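Local coordinates for protein type II restriction enzyme SfiI (PDB 2EZV) that recognises the double-stranded DNA sequence 5'-GGCCN(5)GGCC-3' as a tetramer and cleaves within it, leaving fragments with terminal 5'-phosphates, at residues L53-T58 and V99-S104; F160-Y165 and S180-S185. All coordinates share one frame; numbering follows the deposited sequence.

Interaction 1. Residues L53-T58 and V99-S104; sequences LAEDIT and VDAKAS. With CA (calcium ion), chain F; nucleotides of chain A.
Ala101 presses its CB against one turn of helix 53-58, where Ala54, Glu55 and Thr58 meet it. Thr58 OG1 comes closest, 3.4 Å from Ala101 CB. Ala54 adds its own methyl, with CB 4.1 Å from Ala101 CB. Glu55 brings CG to the same methyl. Thr58 also meets Val99 tip to tip, CG2 to CG2 at 3.7 Å. Chi1 of -64° sets Thr58 OG1 beside its own backbone N, and CG2 is anti to that N. OG1 then donates to Ala54 O over 2.8 Å. Thr58 N reaches that oxygen from the opposite face of the carbonyl plane, so Ala54 O has two donors; the OG1 bond probably fixes the threonine rotation. On the strand, side chains alternate. CB of Val99, Ala101 and Ala103 is directed to the helix, and CB of Asp100 and Lys102 away from it. Asp100 OD1 binds the calcium ion at 2.6 Å, and Ala101 O binds it at 2.8 Å. Asp79 adds a third ligand. Lys102 NZ forms a salt bridge with Asp100 OD1 and a hydrogen bond with Gln116. Ala103 N donates to OP1 of DG14 of chain A over 2.9 Å. The small alanines probably let the helix axis come within 7.1 Å of the strand axis. Asp79 with the Asp100-Ala101-Lys102 run matches the PD-(D/E)XK nuclease motif, here holding metal beside the DNA backbone.

Interaction 2. Residues F160-Y165 and S180-S185; sequences FVHFYY and SIYVLS. With nucleotides of chain A.
Tyr182 and His162 lie side by side as a hydrogen-bonded pair in the antiparallel beta hairpin of strands 151-167 and 176-186. His162 N donates to Tyr182 O over 2.6 Å, and Tyr182 N returns the bond to His162 O. The pairs Phe160-Leu184 and Tyr164-Ser180 are each joined by two backbone hydrogen bonds. The Tyr182 side chain can be followed outward. Its CB lies 4.0 Å from His162 CB. The chi1 of -67° puts CG beside the backbone N. CD1 then passes His162 O, which lies in the ring plane at its edge. CE1 goes on to Tyr164 CB at 3.8 Å. The ring also meets that of Phe223, which packs edge-to-face with His162. The His162 ring stands nearly upright to that of Tyr182, with the planes at 88°. On the other face these strands present apolar side chains, Val161, Phe163, Ile181 and Val183. There Val161 CG1 touches Ile181 CG2 at 3.6 Å as the two lie side by side. Ile181 CG2 also sits over one face of the Phe163 ring, and its CD1 meets Phe163 CE2. Farther along strand 151-167, Tyr165 OH makes a weak hydrogen bond of 2.8 Å to OP1 of DG15 of chain A. A phenylalanine here would probably cost that phosphate oxygen its tyrosine partner. His162 ND1 is buried by the contact and has no polar partner; its neighbour across the strands is Tyr182 CD1 at 4.2 Å.

Both interactions are buried, and both reach one sheet. Strands 93-104 and 151-167 run parallel as neighbours, with Lys102 O probably hydrogen-bonded to Phe163 N and Ser104 O to Tyr165 N. Interaction 1 sets a helix on the sheet through small side chains, without backbone bonds between its segments. Interaction 2 joins two strands by regular backbone pairing and buries about twice the surface, 500 against 223 Å². Phe163 links them: its CE1 packs on Thr58 OG1 of the helix. Their polar work differs too. Interaction 1 holds calcium and a DNA phosphate at the metal site, whereas interaction 2 reaches the next phosphate by one weak hydrogen bond from a tyrosine hydroxyl.

Interaction 1. Residues L53-T58 and V99-S104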
loop_
_atom_site.group_PDB
_atom_site.type_symbol
_atom_site.label_atom_id
_atom_site.label_comp_id
_atom_site.label_asym_id
_atom_site.label_seq_id
_atom_site.Cartn_x
_atom_site.Cartn_y
_atom_site.Cartn_z
ATOM N N LEU D 53 18.386 5.211 -13.918
ATOM C CA LEU D 53 18.592 4.131 -12.970
ATOM C C LEU D 53 18.642 4.730 -11.564
ATOM O O LEU D 53 18.069 4.184 -10.625
ATOM C CB LEU D 53 19.889 3.383 -13.276
ATOM C CG LEU D 53 19.879 2.651 -14.621
ATOM C CD1 LEU D 53 21.220 1.963 -14.861
ATOM C CD2 LEU D 53 18.743 1.636 -14.628
ATOM N N ALA D 54 19.306 5.872 -11.432
ATOM C CA ALA D 54 19.410 6.535 -10.145
ATOM C C ALA D 54 18.021 6.892 -9.606
ATOM O O ALA D 54 17.731 6.683 -8.432
ATOM C CB ALA D 54 20.267 7.795 -10.269
ATOM N N GLU D 55 17.162 7.420 -10.470
ATOM C CA GLU D 55 15.820 7.810 -10.061
ATOM C C GLU D 55 14.979 6.613 -9.657
ATOM O O GLU D 55 14.337 6.633 -8.615
ATOM C CB GLU D 55 15.144 8.586 -11.189
ATOM C CG GLU D 55 15.888 9.858 -11.517
ATOM C CD GLU D 55 15.472 10.469 -12.835
ATOM O OE1 GLU D 55 15.299 9.725 -13.818
ATOM O OE2 GLU D 55 15.339 11.701 -12.892
ATOM N N ASP D 56 14.996 5.566 -10.473
ATOM C CA ASP D 56 14.227 4.371 -10.173
ATOM C C ASP D 56 14.674 3.693 -8.879
ATOM O O ASP D 56 13.833 3.304 -8.071
ATOM C CB ASP D 56 14.297 3.386 -11.346
ATOM C CG ASP D 56 13.471 3.843 -12.543
ATOM O OD1 ASP D 56 12.736 4.853 -12.413
ATOM O OD2 ASP D 56 13.548 3.192 -13.611
ATOM N N ILE D 57 15.989 3.552 -8.691
ATOM C CA ILE D 57 16.543 2.934 -7.489
ATOM C C ILE D 57 16.004 3.689 -6.275
ATOM O O ILE D 57 15.451 3.094 -5.341
ATOM C CB ILE D 57 18.081 3.045 -7.432
ATOM C CG1 ILE D 57 18.730 2.417 -8.666
ATOM C CG2 ILE D 57 18.589 2.368 -6.176
ATOM C CD1 ILE D 57 18.760 0.918 -8.666
ATOM N N THR D 58 16.186 5.005 -6.306
ATOM C CA THR D 58 15.747 5.889 -5.237
ATOM C C THR D 58 14.270 5.688 -4.921
ATOM O O THR D 58 13.883 5.555 -3.759
ATOM C CB THR D 58 15.951 7.365 -5.626
ATOM O OG1 THR D 58 17.349 7.627 -5.793
ATOM C CG2 THR D 58 15.386 8.288 -4.555
ATOM N N VAL D 99 12.903 14.645 -2.815
ATOM C CA VAL D 99 14.236 14.088 -2.916
ATOM C C VAL D 99 14.609 13.989 -4.377
ATOM O O VAL D 99 13.782 13.695 -5.242
ATOM C CB VAL D 99 14.383 12.710 -2.180
ATOM C CG1 VAL D 99 13.092 12.335 -1.503
ATOM C CG2 VAL D 99 14.861 11.645 -3.130
ATOM N N ASP D 100 15.871 14.267 -4.650
ATOM C CA ASP D 100 16.344 14.252 -6.010
ATOM C C ASP D 100 17.505 13.304 -6.166
ATOM O O ASP D 100 18.436 13.321 -5.362
ATOM C CB ASP D 100 16.750 15.661 -6.408
ATOM C CG ASP D 100 16.724 15.860 -7.893
ATOM O OD1 ASP D 100 17.819 15.877 -8.506
ATOM O OD2 ASP D 100 15.598 15.980 -8.441
ATOM N N ALA D 101 17.441 12.478 -7.204
ATOM C CA ALA D 101 18.487 11.503 -7.481
ATOM C C ALA D 101 19.504 12.050 -8.491
ATOM O O ALA D 101 19.136 12.708 -9.468
ATOM C CB ALA D 101 17.861 10.210 -8.003
ATOM N N LYS D 102 20.781 11.775 -8.238
ATOM C CA LYS D 102 21.876 12.223 -9.098
ATOM C C LYS D 102 22.815 11.052 -9.332
ATOM O O LYS D 102 22.977 10.191 -8.465
ATOM C CB LYS D 102 22.699 13.337 -8.431
ATOM C CG LYS D 102 21.941 14.564 -7.974
ATOM C CD LYS D 102 21.421 15.379 -9.141
ATOM C CE LYS D 102 20.819 16.691 -8.648
ATOM N NZ LYS D 102 20.283 17.526 -9.764
ATOM N N ALA D 103 23.433 11.029 -10.504
ATOM C CA ALA D 103 24.391 9.990 -10.837
ATOM C C ALA D 103 25.644 10.759 -11.198
ATOM O O ALA D 103 25.587 11.702 -11.981
ATOM C CB ALA D 103 23.910 9.186 -12.014
ATOM N N SER D 104 26.775 10.377 -10.625
ATOM C CA SER D 104 28.007 11.086 -10.904
ATOM C C SER D 104 29.226 10.219 -10.719
ATOM O O SER D 104 29.197 9.230 -9.986
ATOM C CB SER D 104 28.120 12.320 -10.001
ATOM O OG SER D 104 29.425 12.880 -10.046
HETATM CA CA CA F . 17.447 14.558 -10.673
ATOM P P DG A 14 22.494 13.391 -13.364
ATOM O OP1 DG A 14 22.061 12.059 -12.862
ATOM O OP2 DG A 14 22.314 14.597 -12.515
ATOM O "O5'" DG A 14 24.037 13.289 -13.721
ATOM C "C5'" DG A 14 24.635 14.308 -14.494
ATOM C "C4'" DG A 14 25.621 13.720 -15.470
ATOM O "O4'" DG A 14 25.684 14.613 -16.596
ATOM C "C3'" DG A 14 27.043 13.637 -14.925
ATOM O "O3'" DG A 14 27.765 12.637 -15.644
ATOM C "C2'" DG A 14 27.586 15.012 -15.250
ATOM C "C1'" DG A 14 26.906 15.323 -16.576
ATOM N N9 DG A 14 26.598 16.731 -16.784
ATOM C C8 DG A 14 25.737 17.524 -16.061
ATOM N N7 DG A 14 25.699 18.756 -16.490
ATOM C C5 DG A 14 26.582 18.771 -17.563
ATOM C C6 DG A 14 26.968 19.825 -18.422
ATOM O O6 DG A 14 26.595 21.004 -18.411
ATOM N N1 DG A 14 27.888 19.396 -19.376
ATOM C C2 DG A 14 28.378 18.113 -19.484
ATOM N N2 DG A 14 29.259 17.882 -20.465
ATOM N N3 DG A 14 28.027 17.127 -18.688
ATOM C C4 DG A 14 27.135 17.524 -17.756
ATOM P P DG A 15 29.106 12.006 -15.025
ATOM O OP1 DG A 15 28.792 10.592 -14.693
ATOM O OP2 DG A 15 29.637 12.907 -13.973
ATOM O "O5'" DG A 15 30.119 12.004 -16.257
ATOM C "C5'" DG A 15 29.743 11.423 -17.508
ATOM C "C4'" DG A 15 30.692 11.838 -18.611
ATOM O "O4'" DG A 15 30.575 13.266 -18.850
ATOM C "C3'" DG A 15 32.159 11.616 -18.247
ATOM O "O3'" DG A 15 32.931 11.383 -19.437
ATOM C "C2'" DG A 15 32.534 12.927 -17.580
ATOM C "C1'" DG A 15 31.753 13.936 -18.406
ATOM N N9 DG A 15 31.355 15.151 -17.699
ATOM C C8 DG A 15 30.696 15.223 -16.499
ATOM N N7 DG A 15 30.464 16.447 -16.113
ATOM C C5 DG A 15 31.007 17.235 -17.117
ATOM C C6 DG A 15 31.060 18.652 -17.249
ATOM O O6 DG A 15 30.619 19.517 -16.482
ATOM N N1 DG A 15 31.704 19.034 -18.419
ATOM C C2 DG A 15 32.230 18.171 -19.346
ATOM N N2 DG A 15 32.810 18.749 -20.410
ATOM N N3 DG A 15 32.189 16.848 -19.238
ATOM C C4 DG A 15 31.565 16.452 -18.105
#

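Interaction 2. Residues F160-Y165 and S180-S185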
loop_
_atom_site.group_PDB
_atom_site.type_symbol
_atom_site.label_atom_id
_atom_site.label_comp_id
_atom_site.label_asym_id
_atom_site.label_seq_id
_atom_site.Cartn_x
_atom_site.Cartn_y
_atom_site.Cartn_z
ATOM N N PHE D 160 18.815 14.830 -1.207
ATOM C CA PHE D 160 19.520 14.411 -2.411
ATOM C C PHE D 160 20.259 13.092 -2.251
ATOM O O PHE D 160 21.059 12.920 -1.327
ATOM C CB PHE D 160 20.510 15.488 -2.856
ATOM C CG PHE D 160 19.853 16.729 -3.379
ATOM C CD1 PHE D 160 19.303 17.661 -2.510
ATOM C CD2 PHE D 160 19.763 16.952 -4.747
ATOM C CE1 PHE D 160 18.672 18.798 -2.997
ATOM C CE2 PHE D 160 19.136 18.082 -5.247
ATOM C CZ PHE D 160 18.587 19.010 -4.370
ATOM N N VAL D 161 19.977 12.160 -3.156
ATOM C CA VAL D 161 20.624 10.854 -3.144
ATOM C C VAL D 161 21.590 10.918 -4.323
ATOM O O VAL D 161 21.173 11.045 -5.471
ATOM C CB VAL D 161 19.595 9.733 -3.344
ATOM C CG1 VAL D 161 20.207 8.407 -3.048
ATOM C CG2 VAL D 161 18.410 9.965 -2.440
ATOM N N HIS D 162 22.880 10.843 -4.020
ATOM C CA HIS D 162 23.943 10.956 -5.016
ATOM C C HIS D 162 24.666 9.634 -5.263
ATOM O O HIS D 162 25.448 9.161 -4.431
ATOM C CB HIS D 162 24.916 12.037 -4.537
ATOM C CG HIS D 162 26.063 12.294 -5.456
ATOM N ND1 HIS D 162 27.098 11.400 -5.624
ATOM C CD2 HIS D 162 26.365 13.370 -6.220
ATOM C CE1 HIS D 162 27.990 11.915 -6.451
ATOM N NE2 HIS D 162 27.569 13.110 -6.825
ATOM N N PHE D 163 24.398 9.037 -6.417
ATOM C CA PHE D 163 25.018 7.771 -6.769
ATOM C C PHE D 163 26.395 7.981 -7.404
ATOM O O PHE D 163 26.506 8.348 -8.571
ATOM C CB PHE D 163 24.099 6.991 -7.718
ATOM C CG PHE D 163 22.757 6.657 -7.124
ATOM C CD1 PHE D 163 21.815 7.657 -6.889
ATOM C CD2 PHE D 163 22.445 5.350 -6.771
ATOM C CE1 PHE D 163 20.586 7.358 -6.311
ATOM C CE2 PHE D 163 21.216 5.044 -6.190
ATOM C CZ PHE D 163 20.286 6.050 -5.959
ATOM N N TYR D 164 27.433 7.758 -6.604
ATOM C CA TYR D 164 28.818 7.893 -7.035
ATOM C C TYR D 164 29.243 6.584 -7.693
ATOM O O TYR D 164 29.314 5.541 -7.034
ATOM C CB TYR D 164 29.698 8.182 -5.821
ATOM C CG TYR D 164 31.176 8.080 -6.086
ATOM C CD1 TYR D 164 31.973 7.219 -5.339
ATOM C CD2 TYR D 164 31.781 8.848 -7.085
ATOM C CE1 TYR D 164 33.338 7.119 -5.574
ATOM C CE2 TYR D 164 33.145 8.758 -7.331
ATOM C CZ TYR D 164 33.920 7.891 -6.571
ATOM O OH TYR D 164 35.276 7.797 -6.797
ATOM N N TYR D 165 29.536 6.631 -8.988
ATOM C CA TYR D 165 29.916 5.410 -9.695
ATOM C C TYR D 165 31.060 5.619 -10.683
ATOM O O TYR D 165 31.571 6.728 -10.853
ATOM C CB TYR D 165 28.705 4.870 -10.464
ATOM C CG TYR D 165 28.461 5.640 -11.739
ATOM C CD1 TYR D 165 28.917 5.153 -12.962
ATOM C CD2 TYR D 165 27.875 6.909 -11.711
ATOM C CE1 TYR D 165 28.808 5.912 -14.123
ATOM C CE2 TYR D 165 27.757 7.677 -12.868
ATOM C CZ TYR D 165 28.230 7.172 -14.067
ATOM O OH TYR D 165 28.149 7.929 -15.213
ATOM N N SER D 180 29.450 4.175 -4.225
ATOM C CA SER D 180 28.865 4.700 -2.998
ATOM C C SER D 180 27.570 5.456 -3.275
ATOM O O SER D 180 27.350 5.948 -4.385
ATOM C CB SER D 180 29.840 5.666 -2.316
ATOM O OG SER D 180 31.065 5.041 -1.990
ATOM N N ILE D 181 26.720 5.544 -2.254
ATOM C CA ILE D 181 25.460 6.278 -2.345
ATOM C C ILE D 181 25.494 7.331 -1.232
ATOM O O ILE D 181 25.473 6.998 -0.045
ATOM C CB ILE D 181 24.222 5.369 -2.120
ATOM C CG1 ILE D 181 24.239 4.183 -3.088
ATOM C CG2 ILE D 181 22.956 6.168 -2.336
ATOM C CD1 ILE D 181 23.023 3.278 -2.970
ATOM N N TYR D 182 25.586 8.597 -1.615
ATOM C CA TYR D 182 25.612 9.665 -0.633
ATOM C C TYR D 182 24.209 10.225 -0.510
ATOM O O TYR D 182 23.485 10.327 -1.501
ATOM C CB TYR D 182 26.556 10.790 -1.060
ATOM C CG TYR D 182 28.026 10.427 -1.080
ATOM C CD1 TYR D 182 28.561 9.675 -2.122
ATOM C CD2 TYR D 182 28.887 10.865 -0.073
ATOM C CE1 TYR D 182 29.925 9.368 -2.167
ATOM C CE2 TYR D 182 30.249 10.568 -0.107
ATOM C CZ TYR D 182 30.763 9.820 -1.160
ATOM O OH TYR D 182 32.108 9.525 -1.218
ATOM N N VAL D 183 23.818 10.576 0.708
ATOM C CA VAL D 183 22.500 11.145 0.918
ATOM C C VAL D 183 22.689 12.495 1.588
ATOM O O VAL D 183 23.368 12.592 2.611
ATOM C CB VAL D 183 21.631 10.240 1.802
ATOM C CG1 VAL D 183 20.171 10.619 1.634
ATOM C CG2 VAL D 183 21.850 8.767 1.431
ATOM N N LEU D 184 22.104 13.537 1.003
ATOM C CA LEU D 184 22.230 14.884 1.555
ATOM C C LEU D 184 20.903 15.505 1.989
ATOM O O LEU D 184 19.874 15.346 1.330
ATOM C CB LEU D 184 22.892 15.821 0.543
ATOM C CG LEU D 184 24.339 15.595 0.102
ATOM C CD1 LEU D 184 24.491 14.306 -0.682
ATOM C CD2 LEU D 184 24.751 16.761 -0.753
ATOM N N SER D 185 20.954 16.221 3.106
ATOM C CA SER D 185 19.799 16.907 3.658
ATOM C C SER D 185 20.115 18.395 3.593
ATOM O O SER D 185 21.001 18.886 4.303
ATOM C CB SER D 185 19.573 16.472 5.115
ATOM O OG SER D 185 18.506 17.190 5.721
ATOM P P DG A 15 29.106 12.006 -15.025
ATOM O OP1 DG A 15 28.792 10.592 -14.693
ATOM O OP2 DG A 15 29.637 12.907 -13.973
ATOM O "O5'" DG A 15 30.119 12.004 -16.257
ATOM C "C5'" DG A 15 29.743 11.423 -17.508
ATOM C "C4'" DG A 15 30.692 11.838 -18.611
ATOM O "O4'" DG A 15 30.575 13.266 -18.850
ATOM C "C3'" DG A 15 32.159 11.616 -18.247
ATOM O "O3'" DG A 15 32.931 11.383 -19.437
ATOM C "C2'" DG A 15 32.534 12.927 -17.580
ATOM C "C1'" DG A 15 31.753 13.936 -18.406
ATOM N N9 DG A 15 31.355 15.151 -17.699
ATOM C C8 DG A 15 30.696 15.223 -16.499
ATOM N N7 DG A 15 30.464 16.447 -16.113
ATOM C C5 DG A 15 31.007 17.235 -17.117
ATOM C C6 DG A 15 31.060 18.652 -17.249
ATOM O O6 DG A 15 30.619 19.517 -16.482
ATOM N N1 DG A 15 31.704 19.034 -18.419
ATOM C C2 DG A 15 32.230 18.171 -19.346
ATOM N N2 DG A 15 32.810 18.749 -20.410
ATOM N N3 DG A 15 32.189 16.848 -19.238
ATOM C C4 DG A 15 31.565 16.452 -18.105
#